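Local coordinates for divalent-cation tolerance protein CutA (Pyrococcus horikoshii, PDB 1UKU) that takes part in resistance toward heavy metals, working as a homotrimer that binds copper(II) where two trimers meet, at residues 20-24 and 25-29; 86-90 and 91-95. All coordinates share one frame; numbering follows the deposited sequence.

Contact 1: residues 20-24 and 25-29; sequences TLLKE and RLIAC
Ile27 reaches back from the loop with its CG1-CD1 arm and lodges beside two leucines of the last helical turn. Its CG1 stands 3.8 Å from Leu22 CD2, the two side chains crossing at about a right angle, while the terminal CD1 lies 4.0 Å from Leu21 CB. The arm points this way because CG1 sits between the backbone N and the carbonyl carbon (chi1 67°), with the chain then extended to CD1. Leu22 CD2 also rests on the loop backbone, 3.5 Å from the carbonyl oxygen Ile27 O. Leu55 of strand 44-57 touches both Leu21 and Ile27, so this apolar centre lies between helix and sheet.

Helix 11-23 ends here in a Schellman motif, a compact way of turning a chain out of a helix and, in this ferredoxin-like fold, into the strand that follows. Arg25 takes a positive phi of 62°, and the backbone closes on itself: Leu26 N donates to Leu21 O at 3.0 Å, a fairly straight bond of 161°. Arg25 N donates to Leu22 O at 2.9 Å, arriving from above the carbonyl plane. That same oxygen also accepts the indole NE1 of Trp40 of the second subunit, so the helix end is tied to the trimer interface.

Farther out, Leu26 CD1 lies 3.8 Å from Glu24 OE2, where the carboxylate is held by a salt bridge from its OE1 to Arg68. Arg25 CG, beside the backbone N, lies 3.6 Å from Leu22 O; a bend at chi2 then carries the chain on to the guanidinium, which forms a salt bridge through NH1 with Glu99 and a cation-pi contact with Trp40 of the second subunit.

Contact 2: residues 86-90 and 91-95; sequences DDVNE and DYLKW
Val88 overlaps the start of the next helix with both methyls: CG1 lies 3.9 Å from Leu93 CB and CG2 the same distance from Tyr92 CD2. Each pair crosses at about a right angle, and Met1 touches all three side chains. The arrangement is a helix N-terminus with Asn89 at the N-cap, joining the short strand 87-88 to helix 90-99. The strand itself pairs antiparallel with a strand of the second subunit, placing this turn at the trimer interface.

Asn89 O accepts Leu93 N at 3.2 Å and a weak bond from Tyr92 N. One residue on, Lys94 N donates to Glu90 O at 2.9 Å. The Asn89 amide lies over Tyr92 CB, with OD1 3.6 Å away, and its plane is only 24° from that of the ring. Both of its polar atoms also engage the second subunit, OD1 accepting from Ile80 N and ND2 donating to Pro78 O, which should fix the amide's rotation.

The Glu90 chain, bent at chi2 (63°), leans forward along the helix, with OE1 3.8 Å from Leu93 CD2. On the side of the N-cap, Asn89 ND2 donates to Asp91 OD1 at 2.9 Å, meeting it from above the carboxylate plane, with amide and carboxylate turned 74° apart.

Contact 1 closes well before contact 2 opens along the chain, yet their centres lie about 18 Å apart. The first is the exit from helix 11-23 toward strand 29-41; the second is the entry into helix 90-99, beyond the short strand 87-88. They meet directly where Cys29 SG packs 3.2 Å from Tyr92 OH and Ala28 O lies 3.5 Å from Trp95 CH2, so the last helix covers the start of strand 29-41. Both also touch the second subunit, and at each a strand pairs across the interface. A helix end and a helix start thus both lie at the trimer interface, away from the copper site.

Contact 1: residues 20-24 and 25-29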
ATOM      1  N   THR A  20       5.624 -14.205 -15.298  1.00  9.65           N
ATOM      2  CA  THR A  20       4.658 -14.647 -16.328  1.00  9.32           C
ATOM      3  C   THR A  20       3.753 -13.483 -16.751  1.00  9.27           C
ATOM      4  O   THR A  20       3.461 -13.312 -17.925  1.00 10.70           O
ATOM      5  CB  THR A  20       3.818 -15.798 -15.800  1.00 10.47           C
ATOM      6  OG1 THR A  20       4.692 -16.894 -15.466  1.00 13.53           O
ATOM      7  CG2 THR A  20       2.879 -16.294 -16.839  1.00 10.21           C
ATOM      8  N   LEU A  21       3.308 -12.676 -15.797  1.00  7.95           N
ATOM      9  CA  LEU A  21       2.406 -11.571 -16.091  1.00  7.93           C
ATOM     10  C   LEU A  21       3.159 -10.527 -16.900  1.00  8.06           C
ATOM     11  O   LEU A  21       2.567  -9.920 -17.808  1.00  8.75           O
ATOM     12  CB  LEU A  21       1.817 -10.967 -14.824  1.00  7.38           C
ATOM     13  CG  LEU A  21       0.882 -11.858 -14.007  1.00  9.13           C
ATOM     14  CD1 LEU A  21       0.494 -11.141 -12.687  1.00  9.87           C
ATOM     15  CD2 LEU A  21      -0.387 -12.310 -14.744  1.00  9.17           C
ATOM     16  N   LEU A  22       4.440 -10.293 -16.600  1.00  8.57           N
ATOM     17  CA  LEU A  22       5.260  -9.375 -17.393  1.00  8.90           C
ATOM     18  C   LEU A  22       5.430  -9.920 -18.814  1.00  9.77           C
ATOM     19  O   LEU A  22       5.268  -9.188 -19.784  1.00 10.66           O
ATOM     20  CB  LEU A  22       6.624  -9.124 -16.738  1.00  9.32           C
ATOM     21  CG  LEU A  22       6.560  -8.184 -15.523  1.00  7.97           C
ATOM     22  CD1 LEU A  22       7.804  -8.335 -14.664  1.00  9.03           C
ATOM     23  CD2 LEU A  22       6.405  -6.740 -15.944  1.00  8.60           C
ATOM     24  N   LYS A  23       5.741 -11.199 -18.930  1.00 10.68           N
ATOM     25  CA  LYS A  23       5.922 -11.813 -20.259  1.00 10.96           C
ATOM     26  C   LYS A  23       4.661 -11.692 -21.106  1.00 11.24           C
ATOM     27  O   LYS A  23       4.746 -11.507 -22.329  1.00 12.30           O
ATOM     28  CB  LYS A  23       6.338 -13.267 -20.131  1.00 11.79           C
ATOM     29  CG  LYS A  23       7.806 -13.391 -19.657  1.00 15.70           C
ATOM     30  CD  LYS A  23       8.357 -14.800 -19.710  1.00 22.22           C
ATOM     31  CE  LYS A  23       7.414 -15.855 -19.177  1.00 26.17           C
ATOM     32  NZ  LYS A  23       8.143 -17.123 -18.875  1.00 29.55           N
ATOM     33  N   GLU A  24       3.488 -11.795 -20.468  1.00 10.27           N
ATOM     34  CA  GLU A  24       2.196 -11.690 -21.121  1.00  9.93           C
ATOM     35  C   GLU A  24       1.756 -10.265 -21.298  1.00  9.42           C
ATOM     36  O   GLU A  24       0.675 -10.016 -21.824  1.00 10.96           O
ATOM     37  CB  GLU A  24       1.162 -12.525 -20.368  1.00  9.83           C
ATOM     38  CG  GLU A  24       1.463 -13.995 -20.527  1.00 12.22           C
ATOM     39  CD  GLU A  24       0.521 -14.907 -19.796  1.00 13.85           C
ATOM     40  OE1 GLU A  24       0.878 -16.091 -19.628  1.00 16.75           O
ATOM     41  OE2 GLU A  24      -0.566 -14.446 -19.408  1.00 16.43           O
ATOM     42  N   ARG A  25       2.589  -9.329 -20.831  1.00  9.25           N
ATOM     43  CA  ARG A  25       2.418  -7.896 -21.008  1.00  9.92           C
ATOM     44  C   ARG A  25       1.117  -7.384 -20.342  1.00 10.07           C
ATOM     45  O   ARG A  25       0.527  -6.386 -20.711  1.00 11.37           O
ATOM     46  CB  ARG A  25       2.626  -7.554 -22.495  1.00 10.91           C
ATOM     47  CG  ARG A  25       4.126  -7.724 -22.902  1.00 12.60           C
ATOM     48  CD  ARG A  25       4.911  -6.507 -22.658  1.00 14.21           C
ATOM     49  NE  ARG A  25       6.332  -6.561 -23.027  1.00 16.05           N
ATOM     50  CZ  ARG A  25       7.174  -5.540 -22.873  1.00 18.33           C
ATOM     51  NH1 ARG A  25       6.755  -4.421 -22.327  1.00 19.53           N
ATOM     52  NH2 ARG A  25       8.463  -5.637 -23.216  1.00 20.70           N
ATOM     53  N   LEU A  26       0.744  -8.064 -19.252  1.00  9.10           N
ATOM     54  CA  LEU A  26      -0.465  -7.724 -18.517  1.00  8.13           C
ATOM     55  C   LEU A  26      -0.242  -6.705 -17.413  1.00  7.66           C
ATOM     56  O   LEU A  26      -1.212  -6.132 -16.928  1.00  8.38           O
ATOM     57  CB  LEU A  26      -1.156  -8.958 -17.946  1.00  8.89           C
ATOM     58  CG  LEU A  26      -1.763  -9.839 -19.033  1.00 10.18           C
ATOM     59  CD1 LEU A  26      -2.223 -11.153 -18.424  1.00 11.46           C
ATOM     60  CD2 LEU A  26      -2.919  -9.128 -19.717  1.00 12.77           C
ATOM     61  N   ILE A  27       1.017  -6.555 -17.013  1.00  7.44           N
ATOM     62  CA  ILE A  27       1.442  -5.551 -16.026  1.00  7.71           C
ATOM     63  C   ILE A  27       2.689  -4.880 -16.539  1.00  7.77           C
ATOM     64  O   ILE A  27       3.438  -5.494 -17.278  1.00  8.18           O
ATOM     65  CB  ILE A  27       1.681  -6.148 -14.597  1.00  6.99           C
ATOM     66  CG1 ILE A  27       2.871  -7.103 -14.542  1.00  6.24           C
ATOM     67  CG2 ILE A  27       0.408  -6.806 -14.091  1.00  8.42           C
ATOM     68  CD1 ILE A  27       3.141  -7.642 -13.131  1.00  8.01           C
ATOM     69  N   ALA A  28       2.905  -3.637 -16.108  1.00  8.02           N
ATOM     70  CA  ALA A  28       4.143  -2.937 -16.418  1.00  8.81           C
ATOM     71  C   ALA A  28       5.228  -3.154 -15.378  1.00  9.68           C
ATOM     72  O   ALA A  28       6.415  -3.065 -15.681  1.00  9.91           O
ATOM     73  CB  ALA A  28       3.896  -1.460 -16.567  1.00  9.46           C
ATOM     74  N   CYS A  29       4.818  -3.396 -14.140  1.00  9.63           N
ATOM     75  CA  CYS A  29       5.792  -3.622 -13.089  1.00 11.39           C
ATOM     76  C   CYS A  29       5.129  -4.166 -11.856  1.00  8.15           C
ATOM     77  O   CYS A  29       3.909  -4.119 -11.694  1.00  8.31           O
ATOM     78  CB  CYS A  29       6.519  -2.349 -12.790  1.00 13.30           C
ATOM     79  SG  CYS A  29       5.457  -1.178 -12.151  1.00 22.81           S
TER

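Contact 2: residues 86-90 and 91-95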
ATOM      1  N   ASP A  86      -5.794   7.741  -8.674  1.00  8.01           N
ATOM      2  CA  ASP A  86      -6.492   8.996  -8.921  1.00  8.61           C
ATOM      3  C   ASP A  86      -5.697   9.985  -9.756  1.00  9.19           C
ATOM      4  O   ASP A  86      -6.275  10.770 -10.450  1.00  9.77           O
ATOM      5  CB  ASP A  86      -6.927   9.623  -7.611  1.00  8.55           C
ATOM      6  CG  ASP A  86      -7.899   8.744  -6.894  1.00 11.29           C
ATOM      7  OD1 ASP A  86      -7.525   8.055  -5.950  1.00 10.63           O
ATOM      8  OD2 ASP A  86      -9.074   8.605  -7.318  1.00 13.49           O
ATOM      9  N   ASP A  87      -4.382   9.920  -9.720  1.00  7.97           N
ATOM     10  CA  ASP A  87      -3.530  10.713 -10.612  1.00  8.62           C
ATOM     11  C   ASP A  87      -2.121  10.156 -10.580  1.00  8.69           C
ATOM     12  O   ASP A  87      -1.739   9.480  -9.634  1.00  7.79           O
ATOM     13  CB  ASP A  87      -3.568  12.216 -10.293  1.00  8.96           C
ATOM     14  CG  ASP A  87      -3.254  13.089 -11.497  1.00 13.58           C
ATOM     15  OD1 ASP A  87      -3.064  12.585 -12.617  1.00 13.70           O
ATOM     16  OD2 ASP A  87      -3.192  14.333 -11.401  1.00 18.11           O
ATOM     17  N   VAL A  88      -1.385  10.402 -11.655  1.00  8.32           N
ATOM     18  CA  VAL A  88       0.005   9.954 -11.791  1.00  8.09           C
ATOM     19  C   VAL A  88       0.715  10.905 -12.732  1.00  9.83           C
ATOM     20  O   VAL A  88       0.079  11.525 -13.602  1.00 11.22           O
ATOM     21  CB  VAL A  88       0.050   8.469 -12.279  1.00  8.20           C
ATOM     22  CG1 VAL A  88      -0.679   8.347 -13.584  1.00  9.11           C
ATOM     23  CG2 VAL A  88       1.445   7.930 -12.355  1.00  8.72           C
ATOM     24  N   ASN A  89       2.022  11.045 -12.562  1.00  9.57           N
ATOM     25  CA  ASN A  89       2.817  11.841 -13.508  1.00 10.07           C
ATOM     26  C   ASN A  89       2.754  11.242 -14.894  1.00 10.88           C
ATOM     27  O   ASN A  89       2.851  10.032 -15.084  1.00 10.14           O
ATOM     28  CB  ASN A  89       4.259  12.020 -13.073  1.00  9.57           C
ATOM     29  CG  ASN A  89       4.961  10.701 -12.792  1.00  9.44           C
ATOM     30  OD1 ASN A  89       4.441   9.836 -12.059  1.00  9.41           O
ATOM     31  ND2 ASN A  89       6.183  10.554 -13.324  1.00  8.76           N
ATOM     32  N   GLU A  90       2.560  12.099 -15.882  1.00 11.64           N
ATOM     33  CA  GLU A  90       2.364  11.627 -17.241  1.00 12.31           C
ATOM     34  C   GLU A  90       3.488  10.794 -17.832  1.00 11.98           C
ATOM     35  O   GLU A  90       3.201   9.867 -18.569  1.00 12.41           O
ATOM     36  CB  GLU A  90       2.105  12.821 -18.164  1.00 13.75           C
ATOM     37  CG  GLU A  90       2.104  12.463 -19.637  1.00 17.07           C
ATOM     38  CD  GLU A  90       0.992  11.504 -20.006  1.00 19.74           C
ATOM     39  OE1 GLU A  90       0.063  11.340 -19.190  1.00 22.30           O
ATOM     40  OE2 GLU A  90       1.047  10.911 -21.106  1.00 24.17           O
ATOM     41  N   ASP A  91       4.741  11.149 -17.569  1.00 12.71           N
ATOM     42  CA  ASP A  91       5.858  10.389 -18.143  1.00 12.82           C
ATOM     43  C   ASP A  91       5.809   8.910 -17.697  1.00 11.78           C
ATOM     44  O   ASP A  91       6.074   7.982 -18.472  1.00 11.41           O
ATOM     45  CB  ASP A  91       7.231  11.020 -17.828  1.00 14.18           C
ATOM     46  CG  ASP A  91       7.401  11.436 -16.371  1.00 19.19           C
ATOM     47  OD1 ASP A  91       6.483  12.061 -15.767  1.00 25.69           O
ATOM     48  OD2 ASP A  91       8.465  11.204 -15.740  1.00 25.84           O
ATOM     49  N   TYR A  92       5.434   8.685 -16.446  1.00 10.75           N
ATOM     50  CA  TYR A  92       5.296   7.331 -15.968  1.00  9.96           C
ATOM     51  C   TYR A  92       4.108   6.623 -16.630  1.00  9.30           C
ATOM     52  O   TYR A  92       4.203   5.464 -17.036  1.00  9.06           O
ATOM     53  CB  TYR A  92       5.159   7.294 -14.447  1.00 10.47           C
ATOM     54  CG  TYR A  92       5.114   5.885 -13.939  1.00 10.76           C
ATOM     55  CD1 TYR A  92       6.274   5.167 -13.774  1.00 12.81           C
ATOM     56  CD2 TYR A  92       3.905   5.252 -13.687  1.00 12.54           C
ATOM     57  CE1 TYR A  92       6.231   3.855 -13.322  1.00 14.33           C
ATOM     58  CE2 TYR A  92       3.859   3.951 -13.265  1.00 15.60           C
ATOM     59  CZ  TYR A  92       5.020   3.277 -13.059  1.00 15.39           C
ATOM     60  OH  TYR A  92       4.974   1.959 -12.629  1.00 19.97           O
ATOM     61  N   LEU A  93       2.978   7.316 -16.707  1.00  9.15           N
ATOM     62  CA  LEU A  93       1.806   6.740 -17.323  1.00  9.11           C
ATOM     63  C   LEU A  93       2.096   6.343 -18.765  1.00  9.22           C
ATOM     64  O   LEU A  93       1.728   5.271 -19.195  1.00  9.16           O
ATOM     65  CB  LEU A  93       0.629   7.701 -17.250  1.00  9.06           C
ATOM     66  CG  LEU A  93      -0.688   7.167 -17.787  1.00 10.21           C
ATOM     67  CD1 LEU A  93      -1.146   5.900 -17.053  1.00 11.89           C
ATOM     68  CD2 LEU A  93      -1.672   8.307 -17.631  1.00 11.33           C
ATOM     69  N   LYS A  94       2.808   7.192 -19.494  1.00  9.48           N
ATOM     70  CA  LYS A  94       3.152   6.884 -20.890  1.00 10.11           C
ATOM     71  C   LYS A  94       4.011   5.628 -20.994  1.00  9.35           C
ATOM     72  O   LYS A  94       3.784   4.776 -21.853  1.00  9.36           O
ATOM     73  CB  LYS A  94       3.860   8.067 -21.540  1.00 11.14           C
ATOM     74  CG  LYS A  94       4.158   7.875 -23.008  1.00 15.88           C
ATOM     75  CD  LYS A  94       2.871   7.607 -23.784  1.00 20.53           C
ATOM     76  CE  LYS A  94       3.043   7.832 -25.280  1.00 23.95           C
ATOM     77  NZ  LYS A  94       2.743   9.242 -25.635  1.00 26.02           N
ATOM     78  N   TRP A  95       4.978   5.510 -20.096  1.00  9.77           N
ATOM     79  CA  TRP A  95       5.825   4.336 -20.039  1.00 10.27           C
ATOM     80  C   TRP A  95       4.995   3.086 -19.735  1.00  9.82           C
ATOM     81  O   TRP A  95       5.137   2.078 -20.368  1.00  9.74           O
ATOM     82  CB  TRP A  95       6.913   4.533 -18.964  1.00  9.73           C
ATOM     83  CG  TRP A  95       7.733   3.303 -18.731  1.00 12.22           C
ATOM     84  CD1 TRP A  95       8.782   2.856 -19.484  1.00 12.55           C
ATOM     85  CD2 TRP A  95       7.556   2.344 -17.690  1.00 11.95           C
ATOM     86  NE1 TRP A  95       9.267   1.671 -18.977  1.00 14.68           N
ATOM     87  CE2 TRP A  95       8.541   1.344 -17.861  1.00 10.54           C
ATOM     88  CE3 TRP A  95       6.668   2.224 -16.620  1.00 12.62           C
ATOM     89  CZ2 TRP A  95       8.635   0.253 -17.013  1.00 13.71           C
ATOM     90  CZ3 TRP A  95       6.787   1.133 -15.776  1.00 11.75           C
ATOM     91  CH2 TRP A  95       7.738   0.173 -15.981  1.00 11.61           C
TER